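Lactamase_B domain-containing protein (Pontibacter korlensis, PDB 6XFR) probably hydrolyses the ring of beta-lactam antibiotics to substituted beta-amino acids, as a zinc-dependent class B1 metallo-beta-lactamase. Local coordinates at residues I19-K24 and P32-I37. Numbering follows the deposited sequence.
Sequences IHTSYK and PSHGLI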
# COMPACT_ATOMS: atom_id res chain seq x y z
N ILE B 19 -3.50 1.38 8.87
CA ILE B 19 -2.74 0.18 9.18
C ILE B 19 -1.76 0.55 10.28
O ILE B 19 -1.00 1.51 10.11
CB ILE B 19 -2.00 -0.39 7.97
CG1 ILE B 19 -3.00 -0.99 6.97
CG2 ILE B 19 -1.01 -1.45 8.40
CD1 ILE B 19 -2.46 -1.10 5.56
N HIS B 20 -1.83 -0.15 11.41
CA HIS B 20 -0.82 -0.01 12.44
C HIS B 20 0.22 -1.09 12.23
O HIS B 20 -0.11 -2.22 11.81
CB HIS B 20 -1.43 -0.08 13.86
CG HIS B 20 -2.14 -1.36 14.21
ND1 HIS B 20 -1.49 -2.47 14.69
CD2 HIS B 20 -3.47 -1.67 14.20
CE1 HIS B 20 -2.37 -3.43 14.92
NE2 HIS B 20 -3.58 -2.97 14.64
N THR B 21 1.50 -0.73 12.44
CA THR B 21 2.61 -1.65 12.21
C THR B 21 3.48 -1.65 13.45
O THR B 21 3.96 -0.60 13.88
CB THR B 21 3.45 -1.31 10.96
OG1 THR B 21 2.63 -1.42 9.79
CG2 THR B 21 4.60 -2.30 10.80
N SER B 22 3.63 -2.83 14.04
CA SER B 22 4.51 -3.09 15.17
C SER B 22 5.83 -3.63 14.64
O SER B 22 5.88 -4.31 13.61
CB SER B 22 3.87 -4.11 16.12
OG SER B 22 2.89 -3.57 16.99
N TYR B 23 6.91 -3.35 15.35
CA TYR B 23 8.19 -3.86 14.90
C TYR B 23 8.81 -4.71 15.99
O TYR B 23 8.56 -4.53 17.18
CB TYR B 23 9.15 -2.71 14.48
CG TYR B 23 8.61 -1.90 13.31
CD1 TYR B 23 8.08 -0.63 13.51
CD2 TYR B 23 8.58 -2.41 12.02
CE1 TYR B 23 7.55 0.12 12.47
CE2 TYR B 23 8.05 -1.68 10.96
CZ TYR B 23 7.54 -0.41 11.19
OH TYR B 23 7.03 0.34 10.14
N LYS B 24 9.62 -5.66 15.54
CA LYS B 24 10.48 -6.48 16.37
C LYS B 24 11.64 -6.90 15.50
O LYS B 24 11.43 -7.36 14.38
CB LYS B 24 9.75 -7.72 16.87
CG LYS B 24 8.74 -7.44 17.92
CD LYS B 24 8.72 -8.54 18.93
CE LYS B 24 7.67 -8.21 19.95
NZ LYS B 24 7.27 -6.77 19.82
N PRO B 32 7.92 -6.47 10.58
CA PRO B 32 6.69 -5.76 10.92
C PRO B 32 5.51 -6.71 11.19
O PRO B 32 5.48 -7.85 10.73
CB PRO B 32 6.43 -4.90 9.68
CG PRO B 32 6.97 -5.75 8.55
CD PRO B 32 8.16 -6.52 9.13
N SER B 33 4.54 -6.19 11.94
CA SER B 33 3.25 -6.82 12.12
C SER B 33 2.16 -5.78 11.88
O SER B 33 2.19 -4.70 12.49
CB SER B 33 3.12 -7.44 13.52
OG SER B 33 2.26 -8.58 13.44
N HIS B 34 1.25 -6.08 10.97
CA HIS B 34 0.23 -5.13 10.57
C HIS B 34 -1.11 -5.49 11.21
O HIS B 34 -1.46 -6.67 11.31
CB HIS B 34 0.09 -5.08 9.04
CG HIS B 34 1.37 -4.74 8.35
ND1 HIS B 34 2.12 -3.63 8.68
CD2 HIS B 34 2.03 -5.36 7.35
CE1 HIS B 34 3.19 -3.58 7.91
NE2 HIS B 34 3.17 -4.62 7.09
N GLY B 35 -1.81 -4.46 11.69
CA GLY B 35 -3.23 -4.56 11.99
C GLY B 35 -3.96 -3.40 11.33
O GLY B 35 -3.35 -2.57 10.65
N LEU B 36 -5.27 -3.35 11.55
CA LEU B 36 -6.10 -2.26 11.07
C LEU B 36 -6.68 -1.46 12.23
O LEU B 36 -6.96 -2.00 13.31
CB LEU B 36 -7.28 -2.74 10.23
CG LEU B 36 -7.05 -3.31 8.85
CD1 LEU B 36 -8.41 -3.48 8.15
CD2 LEU B 36 -6.14 -2.39 8.08
N ILE B 37 -6.87 -0.17 11.98
CA ILE B 37 -7.76 0.68 12.76
C ILE B 37 -8.82 1.18 11.80
O ILE B 37 -8.50 1.56 10.68
CB ILE B 37 -7.03 1.86 13.42
CG1 ILE B 37 -5.62 1.46 13.86
CG2 ILE B 37 -7.87 2.44 14.55
CD1 ILE B 37 -4.81 2.61 14.34
O HOH W 1 0.95 -3.87 14.98
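The imidazole of His20 lies flat across Gly35 of the adjoining antiparallel strand, with Gly35 CA 3.4 Å from the ring centroid in a CH-pi contact over one face. A chi1 of 61° puts CG between the backbone N and the carbonyl carbon and folds the ring over the partner strand, where His20 NE2 and CE1 lie nearest Gly35 CA. Beneath the ring the same two residues form a hydrogen-bonded pair: Gly35 N gives a fairly straight bond of 2.8 Å to His20 O, while His20 N to Gly35 O, at 3.0 Å, is more bent. Ser22 and Ser33 make the next such pair. A water in the plane of the imidazole edge links His20 ND1 to Ser22 OG, itself also hydrogen-bonded to Trp51 N, and donates to Ser33 O (2.9 Å), tying ring and backbone together. On the opposite face of the sheet, Ile19 lays CG1 against Leu36 CD2 at 3.6 Å, and its CG2 lies 3.8 Å from His34 ND1. Thr21 OG1 meets that ring at its edge, in plane, hydrogen-bonded to His34 ND1; Thr21 CG2 packs on Pro32 CB, which Tyr23 CE2 also touches. The pair forms a beta hairpin in the N-terminal sheet of the metallo-beta-lactamase fold, with strand 8-14 flanking 17-25 and strand 43-47 flanking 30-40. Ser33, its OG hydrogen-bonded to Lys83 NZ, lies beside the zinc ligands Asp82 and His202, and helix 53-67 packs over the His20 face through Leu59 and Pro55.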